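Local coordinates for thioredoxin reductase (Clostridium acetobutylicum ATCC 824, PDB 6GNA), which probably reduces thioredoxin with electrons from ferredoxin, passing them through a bound flavin-adenine dinucleotide and a redox-active disulfide, independently of pyridine nucleotides, at residues A[10-15]-A[110-115]; A[32-37]-A[75-80]; A[144-149]-A[169-174]. All coordinates share one frame; numbering follows the deposited sequence. Where two conformers were deposited one is given.

Interaction 1: residues A[10-15]-A[110-115]. With FAD (flavin-adenine dinucleotide), chain B.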
loop_
_atom_site.group_PDB
_atom_site.type_symbol
_atom_site.label_atom_id
_atom_site.label_comp_id
_atom_site.label_asym_id
_atom_site.label_seq_id
_atom_site.Cartn_x
_atom_site.Cartn_y
_atom_site.Cartn_z
ATOM N N ALA A 10 5.499 -10.412 15.993
ATOM C CA ALA A 10 6.180 -9.248 16.533
ATOM C C ALA A 10 6.321 -8.201 15.441
ATOM O O ALA A 10 6.793 -8.500 14.339
ATOM C CB ALA A 10 7.563 -9.608 17.099
ATOM N N ILE A 11 5.896 -6.979 15.754
ATOM C CA ILE A 11 5.945 -5.849 14.839
ATOM C C ILE A 11 7.032 -4.911 15.350
ATOM O O ILE A 11 6.977 -4.475 16.497
ATOM C CB ILE A 11 4.569 -5.163 14.761
ATOM C CG1 ILE A 11 3.536 -6.122 14.156
ATOM C CG2 ILE A 11 4.649 -3.852 13.992
ATOM C CD1 ILE A 11 2.109 -5.716 14.382
ATOM N N ILE A 12 8.009 -4.603 14.504
ATOM C CA ILE A 12 9.190 -3.840 14.903
ATOM C C ILE A 12 9.004 -2.415 14.401
ATOM O O ILE A 12 9.455 -2.047 13.319
ATOM C CB ILE A 12 10.487 -4.452 14.375
ATOM C CG1 ILE A 12 10.509 -5.990 14.487
ATOM C CG2 ILE A 12 11.674 -3.803 15.079
ATOM C CD1 ILE A 12 10.304 -6.528 15.877
ATOM N N GLY A 13 8.329 -1.609 15.198
ATOM C CA GLY A 13 8.057 -0.220 14.857
ATOM C C GLY A 13 6.610 0.132 15.119
ATOM O O GLY A 13 5.703 -0.687 14.935
ATOM N N SER A 14 6.391 1.383 15.532
ATOM C CA SER A 14 5.114 1.878 16.031
ATOM C C SER A 14 4.604 3.050 15.201
ATOM O O SER A 14 3.758 3.807 15.663
ATOM C CB SER A 14 5.249 2.288 17.498
ATOM O OG SER A 14 6.317 3.218 17.651
ATOM N N GLY A 15 5.162 3.253 14.016
ATOM C CA GLY A 15 4.695 4.285 13.128
ATOM C C GLY A 15 3.537 3.792 12.293
ATOM O O GLY A 15 3.002 2.700 12.501
ATOM N N LEU A 110 8.960 -6.127 10.012
ATOM C CA LEU A 110 9.883 -5.010 10.168
ATOM C C LEU A 110 9.182 -3.743 9.709
ATOM O O LEU A 110 8.740 -3.654 8.564
ATOM C CB LEU A 110 11.121 -5.266 9.304
ATOM C CG LEU A 110 11.877 -6.569 9.591
ATOM C CD1 LEU A 110 13.025 -6.755 8.644
ATOM C CD2 LEU A 110 12.394 -6.555 11.038
ATOM N N ALA A 111 9.188 -2.739 10.563
ATOM C CA ALA A 111 8.462 -1.497 10.306
ATOM C C ALA A 111 9.219 -0.332 10.909
ATOM O O ALA A 111 8.634 0.575 11.509
ATOM C CB ALA A 111 7.016 -1.570 10.804
ATOM N N MET A 112 10.545 -0.340 10.738
ATOM C CA MET A 112 11.414 0.569 11.470
ATOM C C MET A 112 11.492 1.961 10.866
ATOM O O MET A 112 12.150 2.832 11.453
ATOM C CB MET A 112 12.848 0.019 11.525
ATOM C CG MET A 112 13.035 -1.265 12.296
ATOM S SD MET A 112 12.741 -2.731 11.334
ATOM C CE MET A 112 14.099 -2.674 10.146
ATOM N N GLY A 113 10.913 2.155 9.689
ATOM C CA GLY A 113 11.015 3.436 9.015
ATOM C C GLY A 113 12.362 3.504 8.307
ATOM O O GLY A 113 13.095 2.514 8.256
ATOM N N MET A 114 12.705 4.661 7.757
ATOM C CA MET A 114 13.987 4.815 7.074
ATOM C C MET A 114 14.805 5.923 7.723
ATOM O O MET A 114 14.309 7.033 7.904
ATOM C CB MET A 114 13.760 5.135 5.595
ATOM C CG MET A 114 15.036 5.423 4.820
ATOM S SD MET A 114 16.097 3.976 4.654
ATOM C CE MET A 114 15.081 2.934 3.610
ATOM N N GLU A 115 16.059 5.638 8.067
ATOM C CA GLU A 115 16.905 6.653 8.683
ATOM C C GLU A 115 17.292 7.690 7.637
ATOM O O GLU A 115 17.712 7.342 6.535
ATOM C CB GLU A 115 18.159 6.012 9.276
ATOM C CG GLU A 115 19.115 7.006 9.913
ATOM C CD GLU A 115 18.480 7.772 11.056
ATOM O OE1 GLU A 115 17.720 7.160 11.836
ATOM O OE2 GLU A 115 18.744 8.986 11.177
HETATM P PA FAD B . 8.214 5.775 10.807
HETATM O O1A FAD B . 7.082 6.763 10.683
HETATM O O2A FAD B . 9.635 6.281 10.826
HETATM O O5B FAD B . 7.980 4.890 12.128
HETATM C C5B FAD B . 9.066 4.195 12.726
HETATM C C4B FAD B . 8.823 4.039 14.219
HETATM O O4B FAD B . 9.363 2.794 14.666
HETATM C C3B FAD B . 9.515 5.141 15.004
HETATM O O3B FAD B . 8.662 5.629 16.042
HETATM C C2B FAD B . 10.736 4.475 15.594
HETATM O O2B FAD B . 11.095 5.025 16.864
HETATM C C1B FAD B . 10.316 3.020 15.706
HETATM N N9A FAD B . 11.480 2.122 15.552
HETATM C C8A FAD B . 12.327 2.084 14.506
HETATM N N7A FAD B . 13.280 1.139 14.702
HETATM C C5A FAD B . 13.047 0.563 15.893
HETATM C C6A FAD B . 13.669 -0.502 16.709
HETATM N N6A FAD B . 14.769 -1.160 16.275
HETATM N N1A FAD B . 13.101 -0.791 17.899
HETATM C C2A FAD B . 12.007 -0.151 18.350
HETATM N N3A FAD B . 11.394 0.824 17.658
HETATM C C4A FAD B . 11.858 1.217 16.450
HETATM N N1 FAD B . 4.192 11.471 4.166
HETATM C C2 FAD B . 3.019 11.709 3.528
HETATM O O2 FAD B . 2.477 10.773 2.904
HETATM N N3 FAD B . 2.411 12.909 3.535
HETATM C C4 FAD B . 2.931 13.960 4.182
HETATM O O4 FAD B . 2.348 15.065 4.175
HETATM C C4X FAD B . 4.212 13.786 4.905
HETATM N N5 FAD B . 4.795 14.800 5.579
HETATM C C5X FAD B . 5.963 14.615 6.231
HETATM C C6 FAD B . 6.542 15.675 6.918
HETATM C C7 FAD B . 7.744 15.496 7.593
HETATM C C7M FAD B . 8.371 16.646 8.335
HETATM C C8 FAD B . 8.412 14.170 7.582
HETATM C C8M FAD B . 9.714 13.972 8.311
HETATM C C9 FAD B . 7.835 13.108 6.897
HETATM C C9A FAD B . 6.635 13.283 6.222
HETATM N N10 FAD B . 6.049 12.213 5.514
HETATM C C10 FAD B . 4.823 12.438 4.864
HETATM C "C1'" FAD B . 6.677 10.889 5.494
HETATM C "C2'" FAD B . 5.931 9.949 6.426
HETATM O "O2'" FAD B . 6.028 10.464 7.757
HETATM C "C3'" FAD B . 6.531 8.550 6.376
HETATM O "O3'" FAD B . 6.405 8.017 5.056
HETATM C "C4'" FAD B . 5.834 7.625 7.362
HETATM O "O4'" FAD B . 5.963 8.154 8.687
HETATM C "C5'" FAD B . 6.425 6.222 7.298
HETATM O "O5'" FAD B . 6.052 5.526 8.480
HETATM P P FAD B . 6.768 4.159 8.919
HETATM O O1P FAD B . 5.898 3.489 9.954
HETATM O O2P FAD B . 7.220 3.379 7.711
HETATM O O3P FAD B . 8.122 4.682 9.624
HETATM O O HOH W 1 6.127 1.657 11.843
#

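Interaction 2: residues A[32-37]-A[75-80]. With FAD (flavin-adenine dinucleotide), chain B.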
loop_
_atom_site.group_PDB
_atom_site.type_symbol
_atom_site.label_atom_id
_atom_site.label_comp_id
_atom_site.label_asym_id
_atom_site.label_seq_id
_atom_site.Cartn_x
_atom_site.Cartn_y
_atom_site.Cartn_z
ATOM N N VAL A 32 -0.018 -10.666 19.511
ATOM C CA VAL A 32 0.779 -9.709 18.756
ATOM C C VAL A 32 1.430 -8.750 19.738
ATOM O O VAL A 32 0.789 -8.296 20.690
ATOM C CB VAL A 32 -0.105 -8.926 17.770
ATOM C CG1 VAL A 32 0.721 -7.919 16.985
ATOM C CG2 VAL A 32 -0.824 -9.881 16.823
ATOM N N ILE A 33 2.708 -8.454 19.521
ATOM C CA ILE A 33 3.421 -7.447 20.303
ATOM C C ILE A 33 3.975 -6.420 19.330
ATOM O O ILE A 33 4.486 -6.780 18.265
ATOM C CB ILE A 33 4.529 -8.064 21.191
ATOM C CG1 ILE A 33 5.256 -6.984 22.007
ATOM C CG2 ILE A 33 5.548 -8.852 20.359
ATOM C CD1 ILE A 33 5.985 -7.519 23.231
ATOM N N VAL A 34 3.863 -5.145 19.699
ATOM C CA VAL A 34 4.315 -4.030 18.871
ATOM C C VAL A 34 5.397 -3.296 19.644
ATOM O O VAL A 34 5.145 -2.792 20.748
ATOM C CB VAL A 34 3.178 -3.063 18.513
ATOM C CG1 VAL A 34 3.686 -2.002 17.531
ATOM C CG2 VAL A 34 1.996 -3.812 17.935
ATOM N N PHE A 35 6.602 -3.247 19.085
ATOM C CA PHE A 35 7.715 -2.525 19.685
ATOM C C PHE A 35 7.822 -1.144 19.062
ATOM O O PHE A 35 7.602 -0.984 17.858
ATOM C CB PHE A 35 9.039 -3.252 19.470
ATOM C CG PHE A 35 9.089 -4.599 20.098
ATOM C CD1 PHE A 35 9.335 -4.720 21.443
ATOM C CD2 PHE A 35 8.881 -5.743 19.354
ATOM C CE1 PHE A 35 9.383 -5.961 22.032
ATOM C CE2 PHE A 35 8.936 -6.992 19.945
ATOM C CZ PHE A 35 9.177 -7.093 21.288
ATOM N N GLY A 36 8.163 -0.154 19.873
ATOM C CA GLY A 36 8.370 1.179 19.344
ATOM C C GLY A 36 8.302 2.243 20.423
ATOM O O GLY A 36 8.536 1.980 21.602
ATOM N N SER A 37 7.998 3.444 19.972
ATOM C CA SER A 37 8.010 4.632 20.798
ATOM C C SER A 37 6.601 4.962 21.242
ATOM O O SER A 37 5.617 4.702 20.534
ATOM C CB SER A 37 8.579 5.814 20.014
ATOM O OG SER A 37 8.466 7.006 20.768
ATOM N N MET A 75 -8.621 -0.659 20.176
ATOM C CA MET A 75 -8.450 -2.077 19.890
ATOM C C MET A 75 -7.571 -2.797 20.905
ATOM O O MET A 75 -7.186 -3.946 20.665
ATOM C CB MET A 75 -7.880 -2.262 18.493
ATOM C CG MET A 75 -8.831 -1.764 17.438
ATOM S SD MET A 75 -8.241 -2.023 15.770
ATOM C CE MET A 75 -8.591 -3.763 15.553
ATOM N N GLY A 76 -7.239 -2.157 22.019
ATOM C CA GLY A 76 -6.460 -2.827 23.043
ATOM C C GLY A 76 -5.046 -3.157 22.626
ATOM O O GLY A 76 -4.480 -4.143 23.102
ATOM N N ILE A 77 -4.471 -2.371 21.722
ATOM C CA ILE A 77 -3.102 -2.551 21.259
ATOM C C ILE A 77 -2.236 -1.575 22.027
ATOM O O ILE A 77 -2.466 -0.364 21.972
ATOM C CB ILE A 77 -2.999 -2.271 19.755
ATOM C CG1 ILE A 77 -3.739 -3.355 18.981
ATOM C CG2 ILE A 77 -1.538 -2.176 19.311
ATOM C CD1 ILE A 77 -3.994 -3.017 17.536
ATOM N N GLN A 78 -1.235 -2.096 22.721
ATOM C CA GLN A 78 -0.274 -1.275 23.439
ATOM C C GLN A 78 1.075 -1.352 22.742
ATOM O O GLN A 78 1.384 -2.327 22.055
ATOM C CB GLN A 78 -0.125 -1.742 24.886
ATOM C CG GLN A 78 -1.381 -1.564 25.724
ATOM C CD GLN A 78 -2.373 -2.698 25.547
ATOM O OE1 GLN A 78 -1.989 -3.846 25.311
ATOM N NE2 GLN A 78 -3.658 -2.381 25.660
ATOM N N ILE A 79 1.856 -0.295 22.891
ATOM C CA ILE A 79 3.211 -0.239 22.368
ATOM C C ILE A 79 4.154 -0.639 23.490
ATOM O O ILE A 79 4.118 -0.060 24.581
ATOM C CB ILE A 79 3.564 1.168 21.854
ATOM C CG1 ILE A 79 2.553 1.654 20.799
ATOM C CG2 ILE A 79 4.994 1.189 21.318
ATOM C CD1 ILE A 79 2.225 0.660 19.728
ATOM N N GLU A 80 5.005 -1.620 23.217
ATOM C CA GLU A 80 6.083 -1.971 24.137
ATOM C C GLU A 80 7.242 -1.011 23.884
ATOM O O GLU A 80 7.894 -1.079 22.837
ATOM C CB GLU A 80 6.505 -3.424 23.926
ATOM C CG GLU A 80 7.441 -3.952 25.000
ATOM C CD GLU A 80 6.746 -4.165 26.334
ATOM O OE1 GLU A 80 5.516 -4.382 26.336
ATOM O OE2 GLU A 80 7.433 -4.112 27.378
HETATM P PA FAD B . 8.214 5.775 10.807
HETATM O O1A FAD B . 7.082 6.763 10.683
HETATM O O2A FAD B . 9.635 6.281 10.826
HETATM O O5B FAD B . 7.980 4.890 12.128
HETATM C C5B FAD B . 9.066 4.195 12.726
HETATM C C4B FAD B . 8.823 4.039 14.219
HETATM O O4B FAD B . 9.363 2.794 14.666
HETATM C C3B FAD B . 9.515 5.141 15.004
HETATM O O3B FAD B . 8.662 5.629 16.042
HETATM C C2B FAD B . 10.736 4.475 15.594
HETATM O O2B FAD B . 11.095 5.025 16.864
HETATM C C1B FAD B . 10.316 3.020 15.706
HETATM N N9A FAD B . 11.480 2.122 15.552
HETATM C C8A FAD B . 12.327 2.084 14.506
HETATM N N7A FAD B . 13.280 1.139 14.702
HETATM C C5A FAD B . 13.047 0.563 15.893
HETATM C C6A FAD B . 13.669 -0.502 16.709
HETATM N N6A FAD B . 14.769 -1.160 16.275
HETATM N N1A FAD B . 13.101 -0.791 17.899
HETATM C C2A FAD B . 12.007 -0.151 18.350
HETATM N N3A FAD B . 11.394 0.824 17.658
HETATM C C4A FAD B . 11.858 1.217 16.450
HETATM N N1 FAD B . 4.192 11.471 4.166
HETATM C C2 FAD B . 3.019 11.709 3.528
HETATM O O2 FAD B . 2.477 10.773 2.904
HETATM N N3 FAD B . 2.411 12.909 3.535
HETATM C C4 FAD B . 2.931 13.960 4.182
HETATM O O4 FAD B . 2.348 15.065 4.175
HETATM C C4X FAD B . 4.212 13.786 4.905
HETATM N N5 FAD B . 4.795 14.800 5.579
HETATM C C5X FAD B . 5.963 14.615 6.231
HETATM C C6 FAD B . 6.542 15.675 6.918
HETATM C C7 FAD B . 7.744 15.496 7.593
HETATM C C7M FAD B . 8.371 16.646 8.335
HETATM C C8 FAD B . 8.412 14.170 7.582
HETATM C C8M FAD B . 9.714 13.972 8.311
HETATM C C9 FAD B . 7.835 13.108 6.897
HETATM C C9A FAD B . 6.635 13.283 6.222
HETATM N N10 FAD B . 6.049 12.213 5.514
HETATM C C10 FAD B . 4.823 12.438 4.864
HETATM C "C1'" FAD B . 6.677 10.889 5.494
HETATM C "C2'" FAD B . 5.931 9.949 6.426
HETATM O "O2'" FAD B . 6.028 10.464 7.757
HETATM C "C3'" FAD B . 6.531 8.550 6.376
HETATM O "O3'" FAD B . 6.405 8.017 5.056
HETATM C "C4'" FAD B . 5.834 7.625 7.362
HETATM O "O4'" FAD B . 5.963 8.154 8.687
HETATM C "C5'" FAD B . 6.425 6.222 7.298
HETATM O "O5'" FAD B . 6.052 5.526 8.480
HETATM P P FAD B . 6.768 4.159 8.919
HETATM O O1P FAD B . 5.898 3.489 9.954
HETATM O O2P FAD B . 7.220 3.379 7.711
HETATM O O3P FAD B . 8.122 4.682 9.624
HETATM O O HOH W 2 2.283 -4.653 22.171
#

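Interaction 3: residues A[144-149]-A[169-174]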
loop_
_atom_site.group_PDB
_atom_site.type_symbol
_atom_site.label_atom_id
_atom_site.label_comp_id
_atom_site.label_asym_id
_atom_site.label_seq_id
_atom_site.Cartn_x
_atom_site.Cartn_y
_atom_site.Cartn_z
ATOM N N GLY A 144 37.110 -1.600 30.692
ATOM C CA GLY A 144 38.397 -0.954 30.878
ATOM C C GLY A 144 38.931 -0.224 29.665
ATOM O O GLY A 144 40.121 0.114 29.642
ATOM N N LYS A 145 38.097 0.023 28.657
ATOM C CA LYS A 145 38.481 0.760 27.462
ATOM C C LYS A 145 37.689 2.064 27.373
ATOM O O LYS A 145 36.782 2.328 28.165
ATOM C CB LYS A 145 38.284 -0.106 26.204
ATOM C CG LYS A 145 39.136 -1.389 26.200
ATOM C CD LYS A 145 39.131 -2.092 24.848
ATOM C CE LYS A 145 40.120 -3.257 24.812
ATOM N NZ LYS A 145 40.007 -4.048 23.555
ATOM N N ILE A 146 38.056 2.896 26.401
ATOM C CA ILE A 146 37.411 4.186 26.190
ATOM C C ILE A 146 36.312 4.012 25.153
ATOM O O ILE A 146 36.548 3.448 24.077
ATOM C CB ILE A 146 38.430 5.236 25.723
ATOM C CG1 ILE A 146 39.561 5.384 26.751
ATOM C CG2 ILE A 146 37.741 6.573 25.468
ATOM C CD1 ILE A 146 40.732 6.185 26.243
ATOM N N VAL A 147 35.121 4.515 25.458
ATOM C CA VAL A 147 33.964 4.379 24.577
ATOM C C VAL A 147 33.355 5.751 24.319
ATOM O O VAL A 147 33.142 6.533 25.258
ATOM C CB VAL A 147 32.907 3.428 25.168
ATOM C CG1 VAL A 147 31.653 3.396 24.298
ATOM C CG2 VAL A 147 33.487 2.030 25.313
ATOM N N THR A 148 33.054 6.029 23.055
ATOM C CA THR A 148 32.357 7.234 22.640
ATOM C C THR A 148 31.019 6.824 22.044
ATOM O O THR A 148 30.963 5.972 21.146
ATOM C CB THR A 148 33.185 8.006 21.617
ATOM O OG1 THR A 148 34.415 8.405 22.227
ATOM C CG2 THR A 148 32.456 9.255 21.177
ATOM N N ILE A 149 29.951 7.418 22.547
ATOM C CA ILE A 149 28.609 7.186 22.024
ATOM C C ILE A 149 28.139 8.451 21.332
ATOM O O ILE A 149 28.078 9.521 21.952
ATOM C CB ILE A 149 27.633 6.780 23.132
ATOM C CG1 ILE A 149 27.990 5.375 23.612
ATOM C CG2 ILE A 149 26.189 6.835 22.636
ATOM C CD1 ILE A 149 27.296 4.999 24.873
ATOM N N LYS A 169 36.297 5.129 30.445
ATOM C CA LYS A 169 35.894 6.498 30.165
ATOM C C LYS A 169 34.786 6.433 29.123
ATOM O O LYS A 169 34.905 5.686 28.153
ATOM C CB LYS A 169 37.075 7.297 29.603
ATOM C CG LYS A 169 36.737 8.694 29.102
ATOM C CD LYS A 169 36.452 9.659 30.241
ATOM C CE LYS A 169 36.286 11.082 29.726
ATOM N NZ LYS A 169 36.018 12.070 30.804
ATOM N N VAL A 170 33.717 7.201 29.335
ATOM C CA VAL A 170 32.593 7.280 28.398
ATOM C C VAL A 170 32.390 8.734 27.990
ATOM O O VAL A 170 32.218 9.608 28.845
ATOM C CB VAL A 170 31.284 6.730 29.000
ATOM C CG1 VAL A 170 30.121 6.833 27.988
ATOM C CG2 VAL A 170 31.464 5.290 29.480
ATOM N N TYR A 171 32.400 8.989 26.686
ATOM C CA TYR A 171 32.013 10.274 26.126
ATOM C C TYR A 171 30.660 10.120 25.461
ATOM O O TYR A 171 30.396 9.112 24.798
ATOM C CB TYR A 171 33.000 10.720 25.045
ATOM C CG TYR A 171 34.423 10.905 25.507
ATOM C CD1 TYR A 171 34.800 12.039 26.208
ATOM C CD2 TYR A 171 35.398 9.966 25.212
ATOM C CE1 TYR A 171 36.108 12.219 26.621
ATOM C CE2 TYR A 171 36.703 10.140 25.615
ATOM C CZ TYR A 171 37.053 11.268 26.318
ATOM O OH TYR A 171 38.362 11.442 26.718
ATOM N N TYR A 172 29.811 11.137 25.615
ATOM C CA TYR A 172 28.510 11.182 24.948
ATOM C C TYR A 172 28.440 12.415 24.058
ATOM O O TYR A 172 28.568 13.545 24.538
ATOM C CB TYR A 172 27.364 11.183 25.955
ATOM C CG TYR A 172 25.992 11.017 25.327
ATOM C CD1 TYR A 172 25.569 9.774 24.895
ATOM C CD2 TYR A 172 25.121 12.091 25.178
ATOM C CE1 TYR A 172 24.340 9.590 24.335
ATOM C CE2 TYR A 172 23.876 11.911 24.606
ATOM C CZ TYR A 172 23.503 10.654 24.182
ATOM O OH TYR A 172 22.279 10.419 23.621
ATOM N N VAL A 173 28.228 12.188 22.770
ATOM C CA VAL A 173 28.125 13.241 21.764
ATOM C C VAL A 173 26.662 13.320 21.338
ATOM O O VAL A 173 26.214 12.507 20.521
ATOM C CB VAL A 173 29.022 12.944 20.554
ATOM C CG1 VAL A 173 28.973 14.080 19.561
ATOM C CG2 VAL A 173 30.468 12.709 20.984
ATOM N N PRO A 174 25.890 14.274 21.846
ATOM C CA PRO A 174 24.467 14.331 21.492
ATOM C C PRO A 174 24.258 14.882 20.093
ATOM O O PRO A 174 24.930 15.822 19.663
ATOM C CB PRO A 174 23.894 15.284 22.544
ATOM C CG PRO A 174 25.042 16.181 22.891
ATOM C CD PRO A 174 26.270 15.320 22.810
#

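Interaction 1: residues A[10-15]-A[110-115]
Ile12 meets Leu110 and Ala111 where two neighbouring parallel strands end side by side, a buried contact at the C-terminal ends of two inner strands of the parallel sheet that binds FAD. The register is parallel, with the CA atoms of Ile12 and Leu110 4.9 Å apart, and one direct hydrogen bond joins the segments: Ala111 N donates to Ile12 O at 2.9 Å. That bond is bent, 133° at the hydrogen, and its donor stands above the carbonyl plane of Ile12, as the chain turns out of strand geometry after Leu110.

Ile12 and Leu110 share a face of the sheet, and Met112, just past the strand, runs beside Ile12 in the same direction. Ile12 CG1 lies 4.0 Å from Leu110 CD2, while its other branch, CG2, placed anti to the backbone N (CG1 at chi1 -42°), reaches the thioether chain at Met112 CG. The bend at chi2 (86°) of this methionine brings SD to 4.0 Å from Ile12 CG2. Its CB and CG also approach the adenine, with CG 3.4 Å from N7A of FAD.

Beyond the strand ends the contact opens onto the cofactor. Gly13 CA points a nearly straight C-H...O contact at Ala111 O, 3.5 Å away. A water receives a weak bond from Gly15 N and donates to Ala111 O and, at 2.6 Å, to O1P of FAD, linking both segments to the phosphate. Gly113 CA comes within 3.2 Å of the bridging O3P, and Ser14 N makes a weak bond to the ribose O4B.

Gly15 stands at the N-cap of helix 16-25, and with Gly13 it fits the glycine-rich turn of a Rossmann-type dinucleotide-binding fold, here holding FAD.

Interaction 2: residues A[32-37]-A[75-80]
Val34 and Glu80 are joined directly through their backbones: Glu80 N donates to Val34 O at 2.7 Å, with 164° at the hydrogen. Glu80 returns the link through its own carbonyl, accepting from Gly36 N at 3.1 Å. These two bonds bracket Phe35, which pairs with Glu80 in parallel register. Earlier in both segments the backbones have not yet come into direct bonding, and a water joins them, accepting from Val34 N and donating to Gln78 O at 2.5 Å.

The paired side chains sort onto two faces. On one lie Val34 and Ile79, with Val34 CG1 3.7 Å from Ile79 CD1; the other methyl of the valine, CG2, has Ile77 CG2 as an added neighbour. Ile79 has CG2 anti to its backbone N (CG1 at chi1 -56°), which carries that methyl over the backbone of Gly36, 3.6 Å from its C atom. On the other face Phe35 and Glu80 run side by side: CB and CG of the glutamate approach CD1 of the ring, CB at 4.0 Å, and the carboxylate plane is turned 76° from the ring. Ile33 CG1 lies over one face of this phenyl, toward its rim.

Farther out, Tyr103 packs edge-to-face with Phe35 and also touches Glu80, while Ala22 of helix 16-25 lies against Val34 and Ile77. Ser37 N bonds to Ser14 OG, and Ser37 OG to Asp39, fixing the turn beside the cofactor, where Gly36 CA is 3.5 Å from adenine N3A.

Chemically, the join rests on two main-chain bonds and hydrocarbon contacts; the side chain of Glu80 contributes its methylene groups, its backbone a donor and an acceptor, and the water bridges polar atoms where the backbones do not pair directly.

Interaction 3: residues A[144-149]-A[169-174]
Ile146 opens a four-residue parallel pairing with strand 169-174, the strand axes 4.7 Å apart and inclined by 14°. Its CG2 reaches the edge of the Tyr171 ring, near the ring plane, 3.7 Å from CE2; CD of Lys169 lies over one face of that ring, toward its rim. Val147 bonds through both its N and its O: the N donates to Lys169 O and the O accepts from Tyr171 N, each at 2.9 Å.

Thr148 shares the sheet face of Ile146 and Tyr171. With OG1 anti to the carbonyl carbon (chi1 -62°), the hydroxyl oxygen comes 3.5 Å from Tyr171 CD2 while bonding to Thr214 OG1, and CG2 touches Val173 CG2. Ile149 then extends the ladder, its N bonding Tyr171 O almost straight (175°) and its O taking Val173 N at 2.8 Å. Its CG2 meets Tyr172 CE1 obliquely.

Helix 155-163, which links the two strands in a beta-alpha-beta unit, covers Ile149 and Tyr172 through Ala160. In the sheet, strand 216-220 flanks 146-151, and strand 186-188 flanks 169-174, where Glu187 forms a salt bridge with Lys169.

In the fold
From the N terminus, strand 9-12 comes first, and its partner in interaction 1 begins at the end of strand 108-110, closing a long loop. Interaction 2 is nested inside that loop, joining strand 32-35 to the short edge strand 79-80 across an insert containing helices 42-46 and 61-74. Since strands 9-12 and 32-35 are neighbours, the two contacts belong to one parallel sheet; they touch through a probable hydrogen bond from Gly13 N to Phe35 O, and both border FAD. Interaction 3 follows in series as a short-range closure in a separate parallel sheet, its centre about 28 Å from that of interaction 1 and about 32 Å from that of interaction 2.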